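Local atomic coordinates of Amuc_1102 (Akkermansia muciniphila, PDB entry 7DSZ), a protein that is of unconfirmed function but has an immunoglobulin-like fold related to archaeal type IV pilus proteins and may take part in a pilus assembly. Residues 10-15 and 70-75; 112-117 and 183-188; 150-153 and 158-161. One frame throughout, in Å; residues are numbered along the deposited sequence. Where two conformers were deposited one is given.

Contact 1: residues 10-15 and 70-75; sequences QTTSNP and YIDALT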
ATOM      1  N   GLN C  10      13.132  19.672  -3.356  1.00 65.18           N
ATOM      2  CA  GLN C  10      13.824  20.510  -4.326  1.00 64.65           C
ATOM      3  C   GLN C  10      14.352  19.660  -5.478  1.00 62.25           C
ATOM      4  O   GLN C  10      14.686  18.481  -5.314  1.00 56.11           O
ATOM      5  CB  GLN C  10      14.963  21.283  -3.648  1.00 64.69           C
ATOM      6  CG  GLN C  10      16.364  20.962  -4.157  1.00 62.86           C
ATOM      7  CD  GLN C  10      17.316  20.571  -3.038  1.00 73.41           C
ATOM      8  OE1 GLN C  10      17.006  20.731  -1.854  1.00 80.13           O
ATOM      9  NE2 GLN C  10      18.480  20.043  -3.409  1.00 65.01           N
ATOM     10  N   THR C  11      14.405  20.270  -6.661  1.00 54.68           N
ATOM     11  CA  THR C  11      14.878  19.566  -7.844  1.00 53.67           C
ATOM     12  C   THR C  11      16.333  19.126  -7.665  1.00 53.66           C
ATOM     13  O   THR C  11      17.171  19.874  -7.145  1.00 50.80           O
ATOM     14  CB  THR C  11      14.721  20.462  -9.087  1.00 55.63           C
ATOM     15  OG1 THR C  11      15.318  19.832 -10.232  1.00 52.18           O
ATOM     16  CG2 THR C  11      15.354  21.843  -8.865  1.00 48.01           C
ATOM     17  N   THR C  12      16.620  17.879  -8.060  1.00 46.35           N
ATOM     18  CA  THR C  12      17.990  17.376  -8.144  1.00 48.98           C
ATOM     19  C   THR C  12      18.691  17.819  -9.421  1.00 48.28           C
ATOM     20  O   THR C  12      19.845  17.437  -9.658  1.00 36.78           O
ATOM     21  CB  THR C  12      18.010  15.844  -8.084  1.00 43.93           C
ATOM     22  OG1 THR C  12      17.335  15.305  -9.233  1.00 29.24           O
ATOM     23  CG2 THR C  12      17.337  15.357  -6.838  1.00 38.58           C
ATOM     24  N   SER C  13      18.013  18.593 -10.246  1.00 44.98           N
ATOM     25  CA  SER C  13      18.468  18.925 -11.577  1.00 43.52           C
ATOM     26  C   SER C  13      18.610  20.438 -11.695  1.00 38.30           C
ATOM     27  O   SER C  13      18.522  21.170 -10.707  1.00 41.36           O
ATOM     28  CB  SER C  13      17.490  18.351 -12.596  1.00 51.13           C
ATOM     29  OG  SER C  13      16.168  18.371 -12.088  1.00 57.27           O
ATOM     30  N   ASN C  14      18.835  20.897 -12.914  1.00 43.14           N
ATOM     31  CA  ASN C  14      18.889  22.322 -13.195  1.00 41.21           C
ATOM     32  C   ASN C  14      17.589  22.984 -12.748  1.00 39.58           C
ATOM     33  O   ASN C  14      16.520  22.649 -13.281  1.00 38.85           O
ATOM     34  CB  ASN C  14      19.122  22.524 -14.689  1.00 44.71           C
ATOM     35  CG  ASN C  14      19.386  23.969 -15.055  1.00 42.05           C
ATOM     36  OD1 ASN C  14      18.895  24.890 -14.404  1.00 46.87           O
ATOM     37  ND2 ASN C  14      20.160  24.174 -16.115  1.00 50.88           N
ATOM     38  N   PRO C  15      17.620  23.908 -11.780  1.00 38.99           N
ATOM     39  CA  PRO C  15      16.369  24.534 -11.324  1.00 35.28           C
ATOM     40  C   PRO C  15      15.790  25.514 -12.325  1.00 34.40           C
ATOM     41  O   PRO C  15      14.616  25.887 -12.192  1.00 37.76           O
ATOM     42  CB  PRO C  15      16.784  25.242 -10.027  1.00 41.38           C
ATOM     43  CG  PRO C  15      18.232  25.538 -10.231  1.00 45.18           C
ATOM     44  CD  PRO C  15      18.782  24.379 -11.008  1.00 38.48           C
ATOM     45  N   TYR C  70      15.826  12.292 -17.964  1.00 18.85           N
ATOM     46  CA  TYR C  70      14.633  12.193 -17.132  1.00 20.06           C
ATOM     47  C   TYR C  70      14.462  13.469 -16.327  1.00 18.71           C
ATOM     48  O   TYR C  70      15.434  14.164 -16.020  1.00 22.76           O
ATOM     49  CB  TYR C  70      14.736  11.048 -16.122  1.00 17.60           C
ATOM     50  CG  TYR C  70      14.661   9.651 -16.653  1.00 19.27           C
ATOM     51  CD1 TYR C  70      15.752   9.049 -17.277  1.00 19.39           C
ATOM     52  CD2 TYR C  70      13.506   8.908 -16.479  1.00 22.22           C
ATOM     53  CE1 TYR C  70      15.673   7.732 -17.729  1.00 23.14           C
ATOM     54  CE2 TYR C  70      13.411   7.609 -16.933  1.00 21.65           C
ATOM     55  CZ  TYR C  70      14.498   7.024 -17.555  1.00 22.74           C
ATOM     56  OH  TYR C  70      14.378   5.722 -18.003  1.00 23.61           O
ATOM     57  N   ILE C  71      13.217  13.753 -15.943  1.00 20.83           N
ATOM     58  CA  ILE C  71      12.936  14.794 -14.962  1.00 16.43           C
ATOM     59  C   ILE C  71      12.506  14.129 -13.657  1.00 23.02           C
ATOM     60  O   ILE C  71      12.056  12.975 -13.630  1.00 21.35           O
ATOM     61  CB  ILE C  71      11.874  15.812 -15.431  1.00 19.90           C
ATOM     62  CG1 ILE C  71      10.520  15.131 -15.670  1.00 18.58           C
ATOM     63  CG2 ILE C  71      12.356  16.557 -16.695  1.00 22.31           C
ATOM     64  CD1 ILE C  71       9.381  16.110 -16.050  1.00 17.20           C
ATOM     65  N   ASP C  72      12.642  14.887 -12.564  1.00 19.22           N
ATOM     66  CA  ASP C  72      12.377  14.359 -11.226  1.00 18.32           C
ATOM     67  C   ASP C  72      10.954  13.841 -11.083  1.00 19.08           C
ATOM     68  O   ASP C  72      10.737  12.744 -10.552  1.00 19.14           O
ATOM     69  CB  ASP C  72      12.612  15.437 -10.173  1.00 21.17           C
ATOM     70  CG  ASP C  72      14.068  15.657  -9.876  1.00 32.71           C
ATOM     71  OD1 ASP C  72      14.858  14.691  -9.968  1.00 24.63           O
ATOM     72  OD2 ASP C  72      14.405  16.806  -9.526  1.00 28.98           O
ATOM     73  N   ALA C  73       9.965  14.648 -11.481  1.00 21.04           N
ATOM     74  CA  ALA C  73       8.567  14.327 -11.192  1.00 18.51           C
ATOM     75  C   ALA C  73       7.645  15.189 -12.039  1.00 19.99           C
ATOM     76  O   ALA C  73       8.029  16.253 -12.520  1.00 21.07           O
ATOM     77  CB  ALA C  73       8.221  14.533  -9.714  1.00 21.34           C
ATOM     78  N   LEU C  74       6.408  14.709 -12.190  1.00 18.96           N
ATOM     79  CA  LEU C  74       5.289  15.453 -12.755  1.00 16.67           C
ATOM     80  C   LEU C  74       4.072  15.095 -11.930  1.00 21.88           C
ATOM     81  O   LEU C  74       3.874  13.919 -11.602  1.00 19.79           O
ATOM     82  CB  LEU C  74       4.996  15.064 -14.210  1.00 19.15           C
ATOM     83  CG  LEU C  74       5.858  15.545 -15.351  1.00 22.38           C
ATOM     84  CD1 LEU C  74       5.306  14.957 -16.636  1.00 20.55           C
ATOM     85  CD2 LEU C  74       5.814  17.089 -15.374  1.00 20.32           C
ATOM     86  N   THR C  75       3.239  16.078 -11.623  1.00 21.38           N
ATOM     87  CA  THR C  75       1.999  15.808 -10.906  1.00 16.95           C
ATOM     88  C   THR C  75       0.828  15.873 -11.876  1.00 19.47           C
ATOM     89  O   THR C  75       0.644  16.878 -12.571  1.00 21.05           O
ATOM     90  CB  THR C  75       1.816  16.793  -9.751  1.00 21.27           C
ATOM     91  OG1 THR C  75       2.845  16.562  -8.782  1.00 24.01           O
ATOM     92  CG2 THR C  75       0.463  16.588  -9.083  1.00 25.70           C
TER
HETATM   93  O   HOH W   1      13.803  17.488 -12.776  1.00 32.59           O
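Thr12 holds the carboxylate of Asp72 at both oxygens. Thr12 OG1 donates to Asp72 OD1 over 2.7 Å and meets the syn lone pair of that oxygen. Thr12 N donates to Asp72 OD2 at 2.9 Å, also from the syn side and 15° out of the carboxylate plane. Asp72 points its CB at the 10-15 loop, and CG, anti to the carbonyl carbon (chi1 -78°), carries the carboxylate on to the threonines. Thr11 comes in at about a right angle to the Asp72 side chain. Thr11 OG1 donates to Asp72 OD2 at 3.2 Å, nearly in line with the C-O bond, giving OD2 two donors. The same Thr11 OG1 accepts from Ser13 N at 3.0 Å, an ST turn that shapes the loop ahead of strand 18-32. Asp72 sits at a corner of strand 70-83 in the Ig-like domain, so the contact joins the N-terminal loop to that corner. A water lies 2.6 Å from Ser13 OG and accepts from Asp72 N at 2.9 Å, bridging the two segments beside the direct bonds. Asp72 OD1 also forms a salt bridge with Arg122 of the second subunit. Asn84 of the second subunit, through ND2, hydrogen-bonds to Thr12 O.

Contact 2: residues 112-117 and 183-188; sequences SVYLSP and TPFSVF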
ATOM      1  N   SER C 112      -2.518   7.258 -15.726  1.00 16.68           N
ATOM      2  CA  SER C 112      -3.799   6.577 -15.576  1.00 15.81           C
ATOM      3  C   SER C 112      -4.373   6.786 -14.176  1.00 15.80           C
ATOM      4  O   SER C 112      -3.660   7.134 -13.229  1.00 15.56           O
ATOM      5  CB  SER C 112      -3.670   5.069 -15.867  1.00 16.28           C
ATOM      6  OG  SER C 112      -2.799   4.432 -14.935  1.00 16.99           O
ATOM      7  N   VAL C 113      -5.692   6.595 -14.081  1.00 17.10           N
ATOM      8  CA  VAL C 113      -6.398   6.503 -12.802  0.50 14.80           C
ATOM      9  C   VAL C 113      -7.546   5.535 -12.993  1.00 14.07           C
ATOM     10  O   VAL C 113      -7.942   5.221 -14.118  1.00 16.03           O
ATOM     11  CB  VAL C 113      -6.956   7.845 -12.265  0.50 15.83           C
ATOM     12  CG1 VAL C 113      -5.860   8.657 -11.630  0.50 17.47           C
ATOM     13  CG2 VAL C 113      -7.685   8.603 -13.367  0.50 13.93           C
ATOM     14  N   TYR C 114      -8.084   5.031 -11.875  1.00 16.45           N
ATOM     15  CA  TYR C 114      -9.002   3.899 -11.930  1.00 15.03           C
ATOM     16  C   TYR C 114     -10.195   4.104 -11.008  1.00 16.72           C
ATOM     17  O   TYR C 114     -10.083   4.733  -9.955  1.00 18.48           O
ATOM     18  CB  TYR C 114      -8.304   2.579 -11.518  1.00 14.35           C
ATOM     19  CG  TYR C 114      -7.040   2.319 -12.330  1.00 13.60           C
ATOM     20  CD1 TYR C 114      -5.878   3.043 -12.088  1.00 15.72           C
ATOM     21  CD2 TYR C 114      -7.029   1.372 -13.354  1.00 17.31           C
ATOM     22  CE1 TYR C 114      -4.744   2.851 -12.844  1.00 16.48           C
ATOM     23  CE2 TYR C 114      -5.877   1.151 -14.116  1.00 18.24           C
ATOM     24  CZ  TYR C 114      -4.736   1.904 -13.850  1.00 17.82           C
ATOM     25  OH  TYR C 114      -3.575   1.713 -14.598  1.00 15.78           O
ATOM     26  N   LEU C 115     -11.323   3.502 -11.387  1.00 17.35           N
ATOM     27  CA  LEU C 115     -12.446   3.300 -10.478  1.00 17.31           C
ATOM     28  C   LEU C 115     -12.694   1.804 -10.313  1.00 17.65           C
ATOM     29  O   LEU C 115     -12.608   1.037 -11.279  1.00 18.13           O
ATOM     30  CB  LEU C 115     -13.720   3.998 -10.999  1.00 17.57           C
ATOM     31  CG  LEU C 115     -13.761   5.522 -10.871  1.00 20.12           C
ATOM     32  CD1 LEU C 115     -15.002   6.053 -11.630  1.00 18.18           C
ATOM     33  CD2 LEU C 115     -13.735   6.018  -9.391  1.00 17.05           C
ATOM     34  N   SER C 116     -13.001   1.382  -9.083  1.00 15.01           N
ATOM     35  CA  SER C 116     -13.214  -0.023  -8.791  1.00 16.31           C
ATOM     36  C   SER C 116     -14.501  -0.530  -9.443  1.00 17.58           C
ATOM     37  O   SER C 116     -15.370   0.260  -9.825  1.00 18.91           O
ATOM     38  CB  SER C 116     -13.313  -0.233  -7.282  1.00 17.92           C
ATOM     39  OG  SER C 116     -14.521   0.363  -6.815  1.00 17.48           O
ATOM     40  N   PRO C 117     -14.659  -1.851  -9.547  1.00 17.58           N
ATOM     41  CA  PRO C 117     -15.943  -2.381 -10.044  1.00 17.81           C
ATOM     42  C   PRO C 117     -17.132  -1.928  -9.215  1.00 20.80           C
ATOM     43  O   PRO C 117     -18.194  -1.644  -9.779  1.00 22.29           O
ATOM     44  CB  PRO C 117     -15.743  -3.898  -9.981  1.00 24.42           C
ATOM     45  CG  PRO C 117     -14.246  -4.082 -10.130  1.00 22.38           C
ATOM     46  CD  PRO C 117     -13.657  -2.923  -9.349  1.00 18.11           C
ATOM     47  N   THR C 183      -4.395  -0.602  -7.117  1.00 18.35           N
ATOM     48  CA  THR C 183      -5.269  -1.518  -7.831  1.00 17.02           C
ATOM     49  C   THR C 183      -4.556  -2.843  -8.045  1.00 21.36           C
ATOM     50  O   THR C 183      -3.330  -2.928  -7.908  1.00 17.45           O
ATOM     51  CB  THR C 183      -5.677  -0.974  -9.214  1.00 15.76           C
ATOM     52  OG1 THR C 183      -4.554  -1.091 -10.103  1.00 18.34           O
ATOM     53  CG2 THR C 183      -6.153   0.480  -9.143  1.00 18.27           C
ATOM     54  N   PRO C 184      -5.292  -3.893  -8.424  1.00 19.22           N
ATOM     55  CA  PRO C 184      -4.629  -5.155  -8.796  1.00 20.22           C
ATOM     56  C   PRO C 184      -3.810  -5.063 -10.073  1.00 17.92           C
ATOM     57  O   PRO C 184      -3.135  -6.042 -10.424  1.00 17.84           O
ATOM     58  CB  PRO C 184      -5.798  -6.147  -8.961  1.00 23.00           C
ATOM     59  CG  PRO C 184      -7.038  -5.329  -8.981  1.00 28.05           C
ATOM     60  CD  PRO C 184      -6.751  -4.049  -8.275  1.00 21.00           C
ATOM     61  N   PHE C 185      -3.843  -3.935 -10.774  1.00 18.13           N
ATOM     62  CA  PHE C 185      -3.017  -3.763 -11.963  1.00 18.54           C
ATOM     63  C   PHE C 185      -1.589  -3.340 -11.632  1.00 19.35           C
ATOM     64  O   PHE C 185      -0.786  -3.183 -12.558  1.00 17.70           O
ATOM     65  CB  PHE C 185      -3.642  -2.717 -12.893  1.00 16.81           C
ATOM     66  CG  PHE C 185      -5.037  -3.065 -13.338  1.00 20.56           C
ATOM     67  CD1 PHE C 185      -5.239  -4.041 -14.311  1.00 22.54           C
ATOM     68  CD2 PHE C 185      -6.134  -2.419 -12.793  1.00 18.47           C
ATOM     69  CE1 PHE C 185      -6.528  -4.371 -14.734  1.00 23.52           C
ATOM     70  CE2 PHE C 185      -7.424  -2.741 -13.203  1.00 18.15           C
ATOM     71  CZ  PHE C 185      -7.627  -3.713 -14.176  1.00 18.89           C
ATOM     72  N   SER C 186      -1.267  -3.175 -10.349  1.00 17.70           N
ATOM     73  CA  SER C 186      -0.017  -2.534  -9.938  1.00 19.09           C
ATOM     74  C   SER C 186       1.205  -3.137 -10.624  1.00 21.12           C
ATOM     75  O   SER C 186       2.050  -2.410 -11.160  1.00 21.55           O
ATOM     76  CB  SER C 186       0.136  -2.629  -8.419  1.00 21.40           C
ATOM     77  OG  SER C 186       1.386  -2.082  -8.013  1.00 23.78           O
ATOM     78  N   VAL C 187       1.340  -4.467 -10.609  1.00 19.88           N
ATOM     79  CA  VAL C 187       2.578  -5.053 -11.135  1.00 20.28           C
ATOM     80  C   VAL C 187       2.510  -5.381 -12.621  1.00 23.65           C
ATOM     81  O   VAL C 187       3.499  -5.883 -13.172  1.00 23.06           O
ATOM     82  CB  VAL C 187       2.979  -6.332 -10.371  1.00 20.70           C
ATOM     83  CG1 VAL C 187       3.025  -6.051  -8.843  1.00 21.66           C
ATOM     84  CG2 VAL C 187       2.046  -7.472 -10.706  1.00 21.02           C
ATOM     85  N   PHE C 188       1.398  -5.097 -13.292  1.00 18.36           N
ATOM     86  CA  PHE C 188       1.228  -5.443 -14.698  1.00 18.33           C
ATOM     87  C   PHE C 188       1.406  -4.224 -15.590  1.00 17.44           C
ATOM     88  O   PHE C 188       1.261  -3.087 -15.150  1.00 19.66           O
ATOM     89  CB  PHE C 188      -0.145  -6.065 -14.912  1.00 18.01           C
ATOM     90  CG  PHE C 188      -0.296  -7.388 -14.212  1.00 19.89           C
ATOM     91  CD1 PHE C 188       0.217  -8.542 -14.797  1.00 23.20           C
ATOM     92  CD2 PHE C 188      -0.879  -7.470 -12.965  1.00 22.97           C
ATOM     93  CE1 PHE C 188       0.104  -9.767 -14.160  1.00 27.65           C
ATOM     94  CE2 PHE C 188      -0.981  -8.703 -12.309  1.00 26.01           C
ATOM     95  CZ  PHE C 188      -0.488  -9.848 -12.925  1.00 24.31           C
TER
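Tyr114 packs against Thr183 and Phe185 through apolar atoms. The methyl CG2 of Thr183 comes up to the root of the tyrosine. It lies 3.8 Å from Tyr114 CG and touches Tyr114 CB and CD1 as well. The two side chains cross at about a right angle. Thr183 CG2 is anti to its carbonyl carbon, with OG1 between the backbone N and C (chi1 74°). The methyl thus makes the touch on Tyr114, and OG1 is left to its polar bonds.

The aromatic pair is slid apart. The planes of Tyr114 and Phe185 are nearly parallel, at 21°, but the ring centroids are 5.6 Å apart and overlap is slight. The closest atoms are Tyr114 CE2 and Phe185 CD2, at 3.8 Å. Trp51 of strand 50-63 meets Phe185 edge-to-face.

Among the polar bonds, Tyr114 OH and Ser112 OG are hydrogen-bonded at 2.8 Å, which ties down the far end of the tyrosine. Thr183 OG1 accepts from Phe185 N at 3.0 Å and is also hydrogen-bonded to the carbonyl O of Lys180. The Phe185 N bond fixes the backbone of the turn from which the Phe185 ring reaches the tyrosine.

The 183-188 segment makes two successive type I beta turns, and Thr183 starts the first with an ST turn. This turn-rich loop is laid through one methyl and one ring onto strand 109-115, which pairs with strand 50-63 in the three-stranded sheet of the Ig-like fold.

Contact 3: residues 150-153 and 158-161; sequences TYSS and MEKW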
ATOM      1  N   THR C 150      -2.904  20.949 -20.011  1.00 21.39           N
ATOM      2  CA  THR C 150      -4.286  20.713 -19.618  1.00 21.88           C
ATOM      3  C   THR C 150      -5.015  19.971 -20.725  1.00 27.45           C
ATOM      4  O   THR C 150      -4.900  20.327 -21.902  1.00 25.74           O
ATOM      5  CB  THR C 150      -5.013  22.034 -19.315  1.00 24.85           C
ATOM      6  OG1 THR C 150      -4.377  22.690 -18.215  1.00 26.62           O
ATOM      7  CG2 THR C 150      -6.466  21.770 -18.963  1.00 26.87           C
ATOM      8  N   TYR C 151      -5.754  18.933 -20.349  1.00 20.75           N
ATOM      9  CA  TYR C 151      -6.687  18.260 -21.239  1.00 19.71           C
ATOM     10  C   TYR C 151      -8.092  18.448 -20.676  1.00 21.65           C
ATOM     11  O   TYR C 151      -8.280  18.411 -19.459  1.00 22.59           O
ATOM     12  CB  TYR C 151      -6.391  16.756 -21.375  1.00 22.47           C
ATOM     13  CG  TYR C 151      -7.658  15.984 -21.659  1.00 22.14           C
ATOM     14  CD1 TYR C 151      -8.146  15.858 -22.952  1.00 21.99           C
ATOM     15  CD2 TYR C 151      -8.400  15.416 -20.615  1.00 22.03           C
ATOM     16  CE1 TYR C 151      -9.350  15.184 -23.203  1.00 24.45           C
ATOM     17  CE2 TYR C 151      -9.585  14.749 -20.852  1.00 22.11           C
ATOM     18  CZ  TYR C 151     -10.064  14.640 -22.137  1.00 24.96           C
ATOM     19  OH  TYR C 151     -11.244  13.961 -22.343  1.00 24.92           O
ATOM     20  N   SER C 152      -9.078  18.651 -21.550  1.00 22.19           N
ATOM     21  CA  SER C 152     -10.459  18.697 -21.080  1.00 22.89           C
ATOM     22  C   SER C 152     -11.375  18.100 -22.133  1.00 24.71           C
ATOM     23  O   SER C 152     -11.159  18.295 -23.327  1.00 23.75           O
ATOM     24  CB  SER C 152     -10.919  20.125 -20.765  1.00 26.98           C
ATOM     25  OG  SER C 152     -12.298  20.126 -20.407  1.00 26.42           O
ATOM     26  N   SER C 153     -12.410  17.380 -21.677  1.00 22.38           N
ATOM     27  CA  SER C 153     -13.435  16.878 -22.583  1.00 26.65           C
ATOM     28  C   SER C 153     -14.330  17.992 -23.117  1.00 28.30           C
ATOM     29  O   SER C 153     -15.065  17.766 -24.081  1.00 31.08           O
ATOM     30  CB  SER C 153     -14.309  15.820 -21.891  1.00 25.14           C
ATOM     31  OG  SER C 153     -15.051  16.393 -20.824  1.00 25.28           O
ATOM     32  N   MET C 158     -16.804  26.117 -20.839  1.00 55.85           N
ATOM     33  CA  MET C 158     -16.869  24.918 -20.020  1.00 50.78           C
ATOM     34  C   MET C 158     -15.557  24.144 -19.993  1.00 48.70           C
ATOM     35  O   MET C 158     -15.514  23.046 -19.417  1.00 37.97           O
ATOM     36  CB  MET C 158     -17.999  24.022 -20.524  1.00 53.06           C
ATOM     37  CG  MET C 158     -19.365  24.536 -20.145  1.00 53.47           C
ATOM     38  SD  MET C 158     -19.641  24.283 -18.383  1.00 64.53           S
ATOM     39  CE  MET C 158     -19.854  22.504 -18.341  1.00 52.52           C
ATOM     40  N   GLU C 159     -14.490  24.691 -20.589  1.00 40.92           N
ATOM     41  CA  GLU C 159     -13.244  23.939 -20.708  1.00 39.93           C
ATOM     42  C   GLU C 159     -12.700  23.550 -19.343  1.00 31.68           C
ATOM     43  O   GLU C 159     -12.403  22.379 -19.097  1.00 34.91           O
ATOM     44  CB  GLU C 159     -12.194  24.735 -21.480  1.00 38.29           C
ATOM     45  CG  GLU C 159     -10.926  23.918 -21.729  1.00 40.05           C
ATOM     46  CD  GLU C 159      -9.677  24.769 -21.836  1.00 54.60           C
ATOM     47  OE1 GLU C 159      -9.805  26.010 -21.926  1.00 58.45           O
ATOM     48  OE2 GLU C 159      -8.566  24.195 -21.822  1.00 56.01           O
ATOM     49  N   LYS C 160     -12.547  24.517 -18.446  1.00 27.93           N
ATOM     50  CA  LYS C 160     -12.046  24.232 -17.103  1.00 29.75           C
ATOM     51  C   LYS C 160     -13.218  24.043 -16.138  1.00 25.09           C
ATOM     52  O   LYS C 160     -13.354  24.719 -15.118  1.00 29.56           O
ATOM     53  CB  LYS C 160     -11.104  25.334 -16.640  1.00 35.05           C
ATOM     54  CG  LYS C 160      -9.823  25.452 -17.452  1.00 34.16           C
ATOM     55  CD  LYS C 160      -8.896  26.483 -16.825  1.00 45.41           C
ATOM     56  CE  LYS C 160      -7.686  26.772 -17.710  1.00 52.76           C
ATOM     57  NZ  LYS C 160      -6.860  27.894 -17.161  1.00 57.52           N
ATOM     58  N   TRP C 161     -14.060  23.067 -16.485  1.00 28.47           N
ATOM     59  CA  TRP C 161     -15.290  22.817 -15.743  1.00 29.21           C
ATOM     60  C   TRP C 161     -15.036  22.475 -14.281  1.00 30.51           C
ATOM     61  O   TRP C 161     -15.933  22.668 -13.455  1.00 30.01           O
ATOM     62  CB  TRP C 161     -16.086  21.693 -16.418  1.00 28.52           C
ATOM     63  CG  TRP C 161     -15.329  20.374 -16.479  1.00 27.41           C
ATOM     64  CD1 TRP C 161     -14.574  19.900 -17.516  1.00 30.38           C
ATOM     65  CD2 TRP C 161     -15.262  19.386 -15.448  1.00 28.49           C
ATOM     66  NE1 TRP C 161     -14.042  18.669 -17.188  1.00 25.89           N
ATOM     67  CE2 TRP C 161     -14.449  18.334 -15.923  1.00 25.88           C
ATOM     68  CE3 TRP C 161     -15.806  19.288 -14.162  1.00 26.21           C
ATOM     69  CZ2 TRP C 161     -14.167  17.192 -15.148  1.00 20.98           C
ATOM     70  CZ3 TRP C 161     -15.530  18.155 -13.399  1.00 25.65           C
ATOM     71  CH2 TRP C 161     -14.720  17.124 -13.898  1.00 22.44           C
TER
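Ser152 and Glu159 meet through one short hydrogen bond, the tightest point of the contact. Ser152 OG donates to the carbonyl O of Glu159 at 2.6 Å. It approaches on a lone pair, in the carbonyl plane, with a C=O...donor angle of 137°. Ser152 carries OG anti to its backbone N (chi1 176°), which swings the hydroxyl across to the other segment. The same OG also bonds to the backbone N of Glu154, so the hydroxyl both donates and accepts. The carbonyl O of Glu159 takes a second, weak bond from Trp161 N at 3.2 Å, closing an inverse gamma turn centred on Lys160. Trp161 presents its ring edge to the serine. Ser152 OG lies near the ring plane, 3.7 Å from Trp161 CD1.

The indole is buried, and its NE1 donates to the carbonyl O of Gln137. Its ring meets that of Tyr136 and touches Tyr79 and Ala81. The loop after strand 146-152 thus doubles back and sends Trp161 against strands 134-143 and 70-83 of the mixed sheet of the Ig-like domain. Strand 146-152 pairs with strand 134-143. Ser153 OG bonds to the backbone N of the same Gln137.

Between the two segments the packing slackens toward Thr150, though Trp162 also packs on Thr150 and Ser152. The Glu159 side chain leaves its backbone with CG anti to N (chi1 -175°) and runs on extended beside the strand. Glu159 CG passes Ser152 CB at 3.9 Å. Farther out, Glu159 OE2 comes only within 4.3 Å of Thr150 CG2, a loose touch between partly exposed groups. The contact is open to solvent at Lys160.

In the fold
Near the N terminus, the 10-15 loop meets the corner of strand 70-83 in contact 1. That closes a loop holding strands 18-32 and 50-63. Contact 2 opens later, on strand 109-115, and closes only at 183-188, before strand 195-196. Contact 3 is nested inside that long loop and closes a short turn after strand 146-152. Contact 1 precedes both in series, so no two of them cross. Contacts 1 and 3 reach the same mixed sheet, while contact 2 joins the three-stranded sheet to the loop between strands 169-171 and 195-196. Contacts 2 and 3 lie on opposite sides of the chain's centre. Contacts 1 and 2 both touch the second subunit.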